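Local atomic coordinates of porin B (Pseudomonas putida, PDB entry 4GEY), a protein that forms a beta-barrel channel in the outer membrane and probably admits sugars such as glucose, which it binds. Residues Y412-G417 against V422-V427; A53-G58 against R101-D106; R194-Y197 against F203-Q206; K137-Y140 against L145-K148. The protein carries 2 engineered substitutions. All coordinates share one frame; numbering follows the deposited sequence.

Contact 1. Residues Y412-G417 against V422-V427. With DMU (decyl-beta-D-maltopyranoside), chain K; C8E ((hydroxyethyloxy)tri(ethyloxy)octane), chain F.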
# COMPACT_ATOMS: atom_id res chain seq x y z
N TYR A 412 11.96 -6.56 -11.43
CA TYR A 412 12.33 -7.96 -11.59
C TYR A 412 11.57 -8.82 -10.60
O TYR A 412 11.54 -8.52 -9.41
CB TYR A 412 13.82 -8.16 -11.36
CG TYR A 412 14.38 -9.45 -11.93
CD1 TYR A 412 14.44 -9.66 -13.31
CD2 TYR A 412 14.85 -10.46 -11.10
CE1 TYR A 412 14.95 -10.84 -13.83
CE2 TYR A 412 15.37 -11.64 -11.62
CZ TYR A 412 15.42 -11.82 -12.98
OH TYR A 412 15.92 -13.00 -13.50
N ILE A 413 10.97 -9.90 -11.09
CA ILE A 413 10.12 -10.75 -10.27
C ILE A 413 10.51 -12.22 -10.35
O ILE A 413 10.41 -12.85 -11.41
CB ILE A 413 8.66 -10.59 -10.68
CG1 ILE A 413 8.30 -9.12 -10.79
CG2 ILE A 413 7.74 -11.25 -9.67
CD1 ILE A 413 7.16 -8.90 -11.69
N LYS A 414 10.93 -12.78 -9.22
CA LYS A 414 11.31 -14.18 -9.15
C LYS A 414 10.15 -14.98 -8.58
O LYS A 414 9.65 -14.66 -7.49
CB LYS A 414 12.54 -14.34 -8.26
CG LYS A 414 13.18 -15.71 -8.36
CD LYS A 414 13.28 -16.37 -6.99
CE LYS A 414 12.52 -17.68 -6.95
NZ LYS A 414 13.05 -18.72 -7.88
N SER A 415 9.73 -16.02 -9.30
CA SER A 415 8.56 -16.79 -8.93
C SER A 415 7.33 -15.92 -8.66
O SER A 415 6.96 -15.71 -7.50
CB SER A 415 8.84 -17.67 -7.70
OG SER A 415 9.86 -18.61 -7.98
N PRO A 416 6.71 -15.41 -9.72
CA PRO A 416 5.42 -14.74 -9.62
C PRO A 416 4.42 -15.66 -8.92
O PRO A 416 4.38 -16.86 -9.22
CB PRO A 416 5.03 -14.55 -11.08
CG PRO A 416 6.32 -14.40 -11.76
CD PRO A 416 7.22 -15.39 -11.10
N GLY A 417 3.67 -15.10 -7.98
CA GLY A 417 2.73 -15.88 -7.19
C GLY A 417 3.36 -16.97 -6.34
O GLY A 417 2.66 -17.85 -5.82
N VAL A 422 7.07 -20.61 -12.90
CA VAL A 422 6.89 -19.43 -13.74
C VAL A 422 8.23 -18.74 -13.85
O VAL A 422 8.87 -18.45 -12.85
CB VAL A 422 5.84 -18.44 -13.14
CG1 VAL A 422 5.84 -17.14 -13.92
CG2 VAL A 422 4.44 -19.05 -13.11
N ASP A 423 8.67 -18.49 -15.08
CA ASP A 423 9.99 -17.89 -15.31
C ASP A 423 10.08 -16.49 -14.73
O ASP A 423 9.07 -15.78 -14.65
CB ASP A 423 10.31 -17.84 -16.79
CG ASP A 423 10.39 -19.21 -17.41
OD1 ASP A 423 10.80 -20.16 -16.72
OD2 ASP A 423 10.05 -19.33 -18.61
N ASN A 424 11.28 -16.11 -14.31
CA ASN A 424 11.53 -14.76 -13.81
C ASN A 424 11.02 -13.74 -14.82
O ASN A 424 11.18 -13.94 -16.02
CB ASN A 424 13.02 -14.52 -13.57
CG ASN A 424 13.59 -15.43 -12.50
OD1 ASN A 424 12.89 -16.29 -11.95
ND2 ASN A 424 14.87 -15.26 -12.21
N ALA A 425 10.41 -12.67 -14.33
CA ALA A 425 9.88 -11.64 -15.21
C ALA A 425 10.72 -10.37 -15.16
O ALA A 425 11.08 -9.90 -14.07
CB ALA A 425 8.43 -11.34 -14.86
N LEU A 426 11.03 -9.81 -16.33
CA LEU A 426 11.65 -8.48 -16.41
C LEU A 426 10.61 -7.51 -16.94
O LEU A 426 10.09 -7.69 -18.05
CB LEU A 426 12.87 -8.49 -17.31
CG LEU A 426 13.71 -7.21 -17.33
CD1 LEU A 426 14.33 -7.02 -15.99
CD2 LEU A 426 14.79 -7.31 -18.39
N VAL A 427 10.30 -6.48 -16.16
CA VAL A 427 9.25 -5.55 -16.52
C VAL A 427 9.80 -4.12 -16.60
O VAL A 427 10.60 -3.70 -15.76
CB VAL A 427 8.07 -5.62 -15.53
CG1 VAL A 427 7.03 -4.54 -15.81
CG2 VAL A 427 7.43 -7.02 -15.55
C1 DMU K . 15.46 -18.71 -10.86
C2 DMU K . 15.25 -20.11 -10.65
C3 DMU K . 16.33 -20.97 -11.18
C4 DMU K . 17.74 -20.50 -10.78
O5 DMU K . 17.82 -18.96 -10.68
C6 DMU K . 16.66 -18.25 -10.20
O7 DMU K . 16.20 -22.32 -10.70
O16 DMU K . 16.86 -16.85 -10.41
C18 DMU K . 17.85 -16.16 -9.65
C19 DMU K . 18.39 -14.81 -10.21
C22 DMU K . 18.86 -13.70 -9.20
C25 DMU K . 19.23 -12.32 -9.76
C28 DMU K . 18.95 -11.09 -8.90
C31 DMU K . 19.12 -9.69 -9.49
C34 DMU K . 18.79 -8.49 -8.64
O49 DMU K . 14.27 -17.99 -10.37
O55 DMU K . 13.92 -20.49 -11.17
C57 DMU K . 18.68 -20.96 -11.64
O61 DMU K . 19.98 -21.01 -11.15
C5 DMU K . 15.91 -24.61 -11.11
C7 DMU K . 17.21 -25.13 -11.36
C8 DMU K . 17.49 -25.28 -12.80
C9 DMU K . 17.43 -23.92 -13.58
O1 DMU K . 16.47 -22.95 -12.87
C10 DMU K . 15.76 -23.25 -11.64
O2 DMU K . 18.74 -25.87 -12.98
O3 DMU K . 15.60 -24.63 -9.66
O4 DMU K . 17.29 -26.42 -10.71
C11 DMU K . 17.03 -24.07 -14.84
O6 DMU K . 17.69 -25.00 -15.61
C7 C8E F . 15.65 -4.55 -10.53
C8 C8E F . 15.93 -4.78 -12.01
O9 C8E F . 17.05 -5.63 -12.12
C10 C8E F . 16.95 -6.58 -13.16
C11 C8E F . 18.17 -7.50 -13.13
O12 C8E F . 18.02 -8.55 -14.06
C13 C8E F . 18.65 -9.73 -13.61
C14 C8E F . 18.80 -10.77 -14.72
O15 C8E F . 19.92 -11.58 -14.41
C16 C8E F . 19.58 -12.83 -13.86
C17 C8E F . 18.96 -13.75 -14.91
O18 C8E F . 19.96 -14.17 -15.81
C19 C8E F . 20.47 -15.45 -15.50
C20 C8E F . 21.17 -15.99 -16.74
O21 C8E F . 21.43 -14.92 -17.63
O HOH W 1 11.01 -18.11 -11.50
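Tyr412 and Asn424 meet near the turn end of the beta hairpin formed by strands 404-414 and 425-435 in the barrel wall. The Asn424 amide donates from ND2 to Tyr412 OH over 2.8 Å, with a nearly straight N-H...O angle of 163°. The hydroxyl lies almost in the amide plane, while ring and amide planes stand 89° apart. With CG anti to the backbone N (chi1 -162°), Tyr412 sends its ring along the wall to reach that amide. Leu426 CD1 abuts the ring edge at Tyr412 CD1 (3.8 Å), and a C8E detergent chain covers one face, as suits a tyrosine on the lipid-facing side of a porin. Asn424 also reads a maltoside headgroup: its OD1 accepts from DMU O49 at 2.7 Å and its ND2 donates to DMU O16 at 3.1 Å. Lys414 NZ donates to the same DMU O49 (2.9 Å). One water binds Ser415 N, Val422 O and Asn424 OD1, bridging the strands where their direct pairing has ended.

Below this, Ile413 N and Ala425 O, and Ala425 N and Ile413 O, make a hydrogen-bonded antiparallel pair. Their side chains are turned to the other face, where Ile413 CD1 lies 4.2 Å from the small Ala425 CB. Near the loop, Pro416 CG packs on Val422 CG1 at 3.5 Å.

On that inner face Ile108 of helix 103-108 covers Pro416, Ala425 and Val427, and Ile413 rests on Gln115 and Val119. Strand 388-399 flanks the hairpin through Tyr412 and Lys414, and Leu426 pairs on its other edge with Leu56 and His57 of strand 42-57.

Contact 2. Residues A53-G58 against R101-D106. With DMU (decyl-beta-D-maltopyranoside), chain N.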
# COMPACT_ATOMS: atom_id res chain seq x y z
N ALA A 53 3.25 -0.31 -17.57
CA ALA A 53 4.10 -1.50 -17.44
C ALA A 53 4.05 -2.40 -18.67
O ALA A 53 2.98 -2.65 -19.24
CB ALA A 53 3.73 -2.28 -16.20
N GLY A 54 5.22 -2.87 -19.09
CA GLY A 54 5.31 -3.75 -20.23
C GLY A 54 6.31 -4.85 -19.95
O GLY A 54 7.39 -4.59 -19.43
N ASN A 55 5.96 -6.08 -20.30
CA ASN A 55 6.86 -7.21 -20.07
C ASN A 55 7.95 -7.25 -21.12
O ASN A 55 7.69 -7.09 -22.31
CB ASN A 55 6.09 -8.53 -20.00
CG ASN A 55 5.24 -8.78 -21.23
OD1 ASN A 55 4.57 -7.88 -21.75
ND2 ASN A 55 5.27 -10.02 -21.71
N LEU A 56 9.18 -7.45 -20.66
CA LEU A 56 10.33 -7.49 -21.55
C LEU A 56 10.84 -8.92 -21.72
O LEU A 56 11.38 -9.28 -22.78
CB LEU A 56 11.46 -6.60 -21.03
CG LEU A 56 11.13 -5.11 -21.00
CD1 LEU A 56 12.12 -4.38 -20.12
CD2 LEU A 56 11.18 -4.55 -22.40
N HIS A 57 10.65 -9.72 -20.68
CA HIS A 57 11.15 -11.09 -20.66
C HIS A 57 10.53 -11.92 -19.53
O HIS A 57 10.38 -11.44 -18.41
CB HIS A 57 12.68 -11.04 -20.52
CG HIS A 57 13.32 -12.39 -20.52
ND1 HIS A 57 13.87 -12.95 -21.66
CD2 HIS A 57 13.52 -13.28 -19.52
CE1 HIS A 57 14.37 -14.14 -21.36
NE2 HIS A 57 14.17 -14.37 -20.07
N GLY A 58 10.16 -13.16 -19.83
CA GLY A 58 9.73 -14.10 -18.80
C GLY A 58 8.30 -13.95 -18.32
O GLY A 58 7.45 -13.44 -19.05
N ARG A 101 -5.65 -1.23 -16.78
CA ARG A 101 -5.39 -2.66 -16.66
C ARG A 101 -4.00 -2.92 -16.07
O ARG A 101 -3.13 -2.05 -16.12
CB ARG A 101 -5.50 -3.33 -18.03
CG ARG A 101 -6.91 -3.40 -18.58
CD ARG A 101 -6.97 -4.33 -19.78
NE ARG A 101 -6.26 -3.76 -20.92
CZ ARG A 101 -6.16 -4.35 -22.11
NH1 ARG A 101 -6.70 -5.54 -22.32
NH2 ARG A 101 -5.50 -3.74 -23.09
N ASN A 102 -3.81 -4.13 -15.55
CA ASN A 102 -2.59 -4.50 -14.83
C ASN A 102 -1.82 -5.61 -15.52
O ASN A 102 -2.35 -6.71 -15.71
CB ASN A 102 -2.94 -4.97 -13.42
CG ASN A 102 -1.71 -5.15 -12.54
OD1 ASN A 102 -0.58 -5.24 -13.03
ND2 ASN A 102 -1.92 -5.18 -11.22
N LEU A 103 -0.56 -5.34 -15.85
CA LEU A 103 0.35 -6.34 -16.43
C LEU A 103 0.46 -7.63 -15.61
O LEU A 103 0.49 -8.73 -16.19
CB LEU A 103 1.76 -5.76 -16.58
CG LEU A 103 2.44 -5.88 -17.94
CD1 LEU A 103 3.92 -6.23 -17.77
CD2 LEU A 103 1.73 -6.85 -18.86
N SER A 104 0.52 -7.48 -14.29
CA SER A 104 0.61 -8.61 -13.38
C SER A 104 -0.47 -9.67 -13.64
O SER A 104 -0.21 -10.88 -13.61
CB SER A 104 0.55 -8.15 -11.91
OG SER A 104 1.79 -7.65 -11.47
N ASN A 105 -1.69 -9.22 -13.91
CA ASN A 105 -2.74 -10.16 -14.26
C ASN A 105 -2.62 -10.65 -15.69
O ASN A 105 -2.72 -11.85 -15.95
CB ASN A 105 -4.09 -9.51 -14.04
CG ASN A 105 -4.33 -9.18 -12.59
OD1 ASN A 105 -3.93 -9.93 -11.70
ND2 ASN A 105 -4.96 -8.04 -12.35
N ASP A 106 -2.39 -9.72 -16.61
CA ASP A 106 -2.56 -9.99 -18.02
C ASP A 106 -1.39 -10.74 -18.66
O ASP A 106 -1.58 -11.38 -19.68
CB ASP A 106 -2.89 -8.71 -18.78
CG ASP A 106 -4.25 -8.15 -18.40
OD1 ASP A 106 -5.09 -8.95 -17.93
OD2 ASP A 106 -4.49 -6.93 -18.57
C1 DMU N . -3.37 0.54 -24.69
C2 DMU N . -4.19 -0.56 -25.13
C3 DMU N . -3.54 -1.63 -25.92
C4 DMU N . -2.11 -2.01 -25.45
O5 DMU N . -1.37 -0.78 -24.89
C6 DMU N . -2.12 0.15 -24.08
O7 DMU N . -4.35 -2.83 -25.91
O16 DMU N . -1.28 1.29 -23.88
C18 DMU N . -0.52 1.43 -22.70
C19 DMU N . 0.52 2.58 -22.71
C22 DMU N . -0.02 4.03 -22.87
C25 DMU N . 0.97 5.16 -22.62
C28 DMU N . 0.90 5.97 -21.34
C31 DMU N . 2.07 6.88 -21.00
O49 DMU N . -4.11 1.38 -23.71
O55 DMU N . -5.37 -0.05 -25.84
C57 DMU N . -1.36 -2.49 -26.47
O61 DMU N . -0.04 -2.84 -26.20
C5 DMU N . -5.57 -4.59 -26.86
C7 DMU N . -4.77 -5.66 -26.35
C8 DMU N . -3.70 -6.14 -27.27
C9 DMU N . -3.01 -5.06 -28.18
O1 DMU N . -3.67 -3.66 -28.05
C10 DMU N . -4.78 -3.39 -27.13
O2 DMU N . -2.72 -6.84 -26.55
O3 DMU N . -6.68 -4.27 -25.94
O4 DMU N . -5.69 -6.75 -26.05
C11 DMU N . -3.00 -5.43 -29.46
O6 DMU N . -2.31 -6.58 -29.78
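Asn102 O receives two backbone amides, Asp106 N at 3.1 Å and, more weakly, Asn105 N at 3.2 Å, closing the helical turn that presents Leu103 to Ala53, Gly54 and Asn55. Asn102 is also the N-cap: its OD1 accepts from Ser104 N at 2.8 Å, with the donor above the carbonyl plane, 51° out of it. Asparagine suits the place because its short side chain can fold back onto an amide that the helix leaves without a partner.

Within 101-106 it is Leu103 that meets the strand, and the contact is apolar. Its CB meets Ala53 CB at 4.0 Å, its CG sits by the Ala53 carbonyl, and its CD1 rests on the strand backbone at Gly54 and Asn55, with Asn55 CB 3.9 Å from that methyl. Asn55 and Leu103 cross at about a right angle. With CG between the backbone N and the carbonyl carbon (chi1 55°), the Asn55 amide is carried to Thr65 N and Asp63 O, leaving its CB to the leucine. Arg101 takes no part in this packing; its NH2 donates to DMU O3 at 3.1 Å.

The helix start thus lies against the inner side of the wall. Leu103 also touches Val427 of strand 425-435 and Arg67 of strand 66-79; Arg67 forms a salt bridge with Asp106. Strand 42-57, between those two, carries a classic beta bulge where Leu56 and His57 both face Leu426.

Contact 3. Residues R194-Y197 against F203-Q206. With C8E ((hydroxyethyloxy)tri(ethyloxy)octane), chain C.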
# COMPACT_ATOMS: atom_id res chain seq x y z
N ARG A 194 -9.47 6.66 15.29
CA ARG A 194 -8.05 6.51 15.58
C ARG A 194 -7.60 7.49 16.66
O ARG A 194 -7.71 8.70 16.48
CB ARG A 194 -7.21 6.71 14.30
CG ARG A 194 -5.73 6.51 14.52
CD ARG A 194 -4.92 7.74 14.14
NE ARG A 194 -5.45 8.97 14.70
CZ ARG A 194 -5.02 10.18 14.37
NH1 ARG A 194 -4.04 10.31 13.49
NH2 ARG A 194 -5.56 11.26 14.91
N VAL A 195 -7.09 6.97 17.77
CA VAL A 195 -6.64 7.81 18.89
C VAL A 195 -5.12 7.79 19.00
O VAL A 195 -4.48 6.73 18.95
CB VAL A 195 -7.29 7.39 20.24
CG1 VAL A 195 -6.77 8.23 21.36
CG2 VAL A 195 -8.81 7.50 20.18
N LYS A 196 -4.53 8.98 19.14
CA LYS A 196 -3.08 9.12 19.08
C LYS A 196 -2.58 9.98 20.23
O LYS A 196 -3.10 11.07 20.49
CB LYS A 196 -2.66 9.73 17.73
CG LYS A 196 -1.16 9.90 17.57
CD LYS A 196 -0.75 9.97 16.11
CE LYS A 196 -1.22 11.26 15.46
NZ LYS A 196 -0.28 11.69 14.40
N TYR A 197 -1.56 9.48 20.90
CA TYR A 197 -0.96 10.18 22.02
C TYR A 197 0.46 10.53 21.60
O TYR A 197 1.26 9.64 21.32
CB TYR A 197 -0.97 9.27 23.26
CG TYR A 197 -0.21 9.76 24.50
CD1 TYR A 197 0.09 11.11 24.68
CD2 TYR A 197 0.21 8.86 25.48
CE1 TYR A 197 0.80 11.54 25.80
CE2 TYR A 197 0.90 9.28 26.60
CZ TYR A 197 1.19 10.62 26.75
OH TYR A 197 1.89 11.06 27.85
N PHE A 203 8.17 10.87 19.43
CA PHE A 203 7.66 9.54 19.74
C PHE A 203 6.17 9.56 20.00
O PHE A 203 5.68 10.35 20.79
CB PHE A 203 8.37 8.96 20.96
CG PHE A 203 8.00 7.53 21.25
CD1 PHE A 203 8.53 6.49 20.51
CD2 PHE A 203 7.12 7.24 22.27
CE1 PHE A 203 8.19 5.18 20.77
CE2 PHE A 203 6.78 5.92 22.54
CZ PHE A 203 7.32 4.89 21.78
N PHE A 204 5.43 8.67 19.34
CA PHE A 204 4.01 8.55 19.66
C PHE A 204 3.48 7.12 19.67
O PHE A 204 4.07 6.22 19.10
CB PHE A 204 3.14 9.48 18.78
CG PHE A 204 3.08 9.11 17.31
CD1 PHE A 204 2.16 8.17 16.85
CD2 PHE A 204 3.88 9.75 16.39
CE1 PHE A 204 2.07 7.86 15.50
CE2 PHE A 204 3.79 9.44 15.04
CZ PHE A 204 2.89 8.49 14.60
N VAL A 205 2.35 6.94 20.33
CA VAL A 205 1.65 5.65 20.33
C VAL A 205 0.25 5.89 19.82
O VAL A 205 -0.27 7.00 19.89
CB VAL A 205 1.60 5.02 21.75
CG1 VAL A 205 3.00 4.68 22.22
CG2 VAL A 205 0.94 5.95 22.72
N GLN A 206 -0.37 4.85 19.27
CA GLN A 206 -1.72 4.99 18.72
C GLN A 206 -2.41 3.66 18.57
O GLN A 206 -1.77 2.62 18.38
CB GLN A 206 -1.68 5.70 17.37
CG GLN A 206 -0.91 4.99 16.28
CD GLN A 206 -1.03 5.74 14.96
OE1 GLN A 206 -1.76 6.73 14.87
NE2 GLN A 206 -0.32 5.28 13.93
C1 C8E C . 3.34 -3.66 19.99
C2 C8E C . 2.43 -2.47 19.77
C3 C8E C . 2.87 -1.35 20.71
C4 C8E C . 1.74 -0.91 21.63
C5 C8E C . 1.53 0.60 21.57
C6 C8E C . 0.04 0.92 21.42
C7 C8E C . -0.50 1.60 22.67
C8 C8E C . -1.92 2.13 22.48
O9 C8E C . -1.90 3.55 22.54
C10 C8E C . -3.11 4.10 23.03
C11 C8E C . -3.12 5.62 22.94
O12 C8E C . -4.06 6.17 23.85
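Lys196 runs from strand 190-198 across to Phe204, its CG anti to the backbone N (chi1 -179°). Its CB meets Gln206 CB at 4.2 Å and also sits over the centre of the Arg194 guanidinium. Next, CG passes the Phe204 ring margin and Val205 O. Lys196 CD then lies over the ring face, 3.5 Å from Phe204 CD1. Finally NZ stands above the same ring, 4.6 Å from its centroid and only 14° off the normal, a cation-pi contact. A lysine suits this spot because its methylenes can lie on the phenyl face while the ammonium still gains from the pi cloud. Replaced by a serine, Lys196 would probably leave that face of Phe204 without its cation and its aliphatic cover, with the ring freer to turn.

Gln206 OE1 is wedged beside two aliphatic carbons, Arg194 CD at 3.4 Å and Lys196 CD at 3.6 Å. Its NE2 donates to Asp157 O and Glu238, and the Arg194 guanidinium is held by Asp146 and Asp157. On the other face, Tyr197 CB packs on Val205 CG2 at 3.9 Å, the two side chains lying side by side near a C8E chain. Tyr197 N to Val205 O (3.0 Å) and Val205 N to Tyr197 O close the hydrogen-bonded pair.

A charged and polar face backed by an apolar, detergent-covered one is the alternation expected of an antiparallel hairpin in an outer-membrane porin barrel.

Contact 4. Residues K137-Y140 against L145-K148. With DMU (decyl-beta-D-maltopyranoside), chain M; C8E ((hydroxyethyloxy)tri(ethyloxy)octane), chain G.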
# COMPACT_ATOMS: atom_id res chain seq x y z
N LYS A 137 -10.93 15.70 12.53
CA LYS A 137 -9.86 15.41 13.47
C LYS A 137 -9.64 16.56 14.45
O LYS A 137 -9.64 17.71 14.04
CB LYS A 137 -8.56 15.13 12.70
CG LYS A 137 -7.34 14.98 13.59
CD LYS A 137 -6.20 14.35 12.82
CE LYS A 137 -5.31 15.39 12.21
NZ LYS A 137 -4.52 14.75 11.14
N GLN A 138 -9.48 16.26 15.73
CA GLN A 138 -9.17 17.31 16.69
C GLN A 138 -8.03 16.93 17.65
O GLN A 138 -7.93 15.79 18.10
CB GLN A 138 -10.44 17.73 17.46
CG GLN A 138 -10.28 19.03 18.27
CD GLN A 138 -11.61 19.58 18.80
OE1 GLN A 138 -12.36 18.88 19.48
NE2 GLN A 138 -11.90 20.84 18.47
N LYS A 139 -7.17 17.89 17.96
CA LYS A 139 -6.12 17.65 18.95
C LYS A 139 -6.47 18.33 20.27
O LYS A 139 -7.27 19.27 20.31
CB LYS A 139 -4.75 18.10 18.42
CG LYS A 139 -4.45 17.63 17.00
CD LYS A 139 -2.96 17.65 16.71
CE LYS A 139 -2.64 18.11 15.30
NZ LYS A 139 -2.10 19.50 15.35
N TYR A 140 -5.90 17.85 21.37
CA TYR A 140 -6.19 18.41 22.69
C TYR A 140 -4.91 18.49 23.50
O TYR A 140 -3.97 17.74 23.24
CB TYR A 140 -7.25 17.57 23.42
CG TYR A 140 -8.49 17.29 22.61
CD1 TYR A 140 -9.44 18.28 22.40
CD2 TYR A 140 -8.71 16.04 22.04
CE1 TYR A 140 -10.57 18.04 21.63
CE2 TYR A 140 -9.84 15.78 21.29
CZ TYR A 140 -10.77 16.78 21.08
OH TYR A 140 -11.90 16.52 20.31
N LEU A 145 -2.98 14.87 22.61
CA LEU A 145 -3.94 13.83 22.22
C LEU A 145 -4.57 14.18 20.89
O LEU A 145 -4.98 15.31 20.67
CB LEU A 145 -5.02 13.61 23.29
CG LEU A 145 -4.47 13.08 24.62
CD1 LEU A 145 -5.51 13.14 25.74
CD2 LEU A 145 -3.91 11.66 24.48
N ASP A 146 -4.63 13.19 20.00
CA ASP A 146 -5.09 13.42 18.64
C ASP A 146 -6.25 12.46 18.34
O ASP A 146 -6.05 11.26 18.21
CB ASP A 146 -3.91 13.18 17.69
CG ASP A 146 -4.16 13.69 16.29
OD1 ASP A 146 -5.29 13.54 15.78
OD2 ASP A 146 -3.21 14.24 15.68
N VAL A 147 -7.47 12.99 18.23
CA VAL A 147 -8.62 12.16 17.88
C VAL A 147 -9.11 12.38 16.45
O VAL A 147 -9.30 13.51 16.02
CB VAL A 147 -9.79 12.33 18.89
CG1 VAL A 147 -11.00 11.51 18.45
CG2 VAL A 147 -9.35 11.89 20.26
N LYS A 148 -9.31 11.28 15.73
CA LYS A 148 -9.66 11.30 14.31
C LYS A 148 -10.77 10.30 14.01
O LYS A 148 -10.65 9.11 14.33
CB LYS A 148 -8.42 10.95 13.49
CG LYS A 148 -8.63 10.91 11.97
CD LYS A 148 -7.36 10.38 11.30
CE LYS A 148 -7.48 10.29 9.80
NZ LYS A 148 -6.17 9.97 9.18
C1 DMU M . -8.00 21.75 25.57
C2 DMU M . -6.94 22.60 26.04
C3 DMU M . -7.19 23.30 27.32
C4 DMU M . -7.79 22.42 28.44
O5 DMU M . -8.89 21.54 27.80
C6 DMU M . -8.49 20.84 26.59
O7 DMU M . -5.97 23.94 27.77
O16 DMU M . -9.57 20.05 26.10
C18 DMU M . -10.01 18.87 26.77
C19 DMU M . -10.83 17.84 25.93
C22 DMU M . -10.69 16.31 26.28
C25 DMU M . -10.62 15.31 25.13
C28 DMU M . -9.94 13.98 25.37
C31 DMU M . -9.88 13.00 24.22
C34 DMU M . -10.14 11.54 24.48
O49 DMU M . -7.51 20.98 24.40
O55 DMU M . -6.55 23.58 25.02
C57 DMU M . -8.28 23.13 29.49
O61 DMU M . -9.39 23.93 29.26
C5 DMU M . -4.62 25.91 27.65
C7 DMU M . -4.07 26.01 28.97
C8 DMU M . -4.85 26.86 29.88
C9 DMU M . -6.40 26.59 29.87
O1 DMU M . -6.87 25.84 28.62
C10 DMU M . -5.96 25.33 27.61
O2 DMU M . -4.40 26.73 31.20
O3 DMU M . -3.68 25.17 26.77
O4 DMU M . -2.71 26.52 28.85
C11 DMU M . -7.11 27.71 29.93
O6 DMU M . -8.48 27.57 29.83
C1 C8E G . -13.40 14.28 16.95
C2 C8E G . -14.24 15.43 16.42
C3 C8E G . -14.52 16.49 17.48
C4 C8E G . -15.07 17.77 16.84
C5 C8E G . -15.97 18.58 17.79
C6 C8E G . -15.44 20.01 17.93
C7 C8E G . -16.26 20.85 18.90
C8 C8E G . -17.18 21.82 18.17
O9 C8E G . -17.70 22.79 19.06
C10 C8E G . -16.70 23.66 19.54
C11 C8E G . -17.31 24.87 20.24
O12 C8E G . -16.27 25.78 20.53
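Lys137, Tyr140 and Leu145 bury the most surface here. Lys137 lays its aliphatic chain along Asp146, with CD 3.2 Å from Asp146 OD1, and across Lys148 CB. Its NZ stays 4.8 Å from Asp146 OD2, too far for a salt bridge, so any attraction is long-range. Lys139, alongside the aspartate and pointing the same way, brings CD to 3.6 Å from Asp146 OD2. The carboxylate is probably kept ionised, since OD1 is also the salt-bridge partner of Arg194.

Tyr140 belongs to the lipid-facing side. With CG anti to the carbonyl carbon (chi1 -51°), its ring swings back over the Gln138 backbone, and OH donates to Gln138 OE1 in the carbonyl plane, tying the ring's end to that residue. The alkyl chain of DMU covers the opposite face, with C25 3.7 Å above the Tyr140 plane, and Val147 CG2 approaches the edge, 4.1 Å from Tyr140 CE2; together these probably hold its rotation. Tyrosine suits the place: a flat apolar face for the alkyl chain, a hydroxyl for Gln138. With a glycine here, Gln138 OE1 would probably lose its phenolic donor and Val147 and the detergent chain the surface they rest on.

Leu145 meets Tyr140 through the backbone: Tyr140 N donates to Leu145 O at 2.8 Å, and Leu145 N to Tyr140 O. Gln138 and Val147 repeat this two residues along, beyond the non-hydrogen-bonded Lys139-Asp146 pair.

Strand 129-140 continues the wall through Lys137, paired with Glu90 of strand 89-100; strand 145-149 is flanked by 190-198, where Leu145 packs on Tyr197 and Asp146 pairs with Lys196.

Overall arrangement
The four contacts form two clusters on opposite sides of the chain's centre. Contacts 1 and 2, with centres about 10 Å apart, are buried and meet where strands 425-435 and 42-57 lie side by side: Leu426 pairs with the bulge at Leu56 and His57, and Val427 packs on Ala53. Contacts 3 and 4, equally close, are only partly buried and join through neighbouring strands 190-198 and 145-149. Contacts 1, 3 and 4 are antiparallel hairpins; contact 2 instead sets a helix start against the wall and has no hydrogen bond between its segments. The faces that probably look into the barrel differ: largely apolar under helix 103-108, charged and polar in contacts 3 and 4.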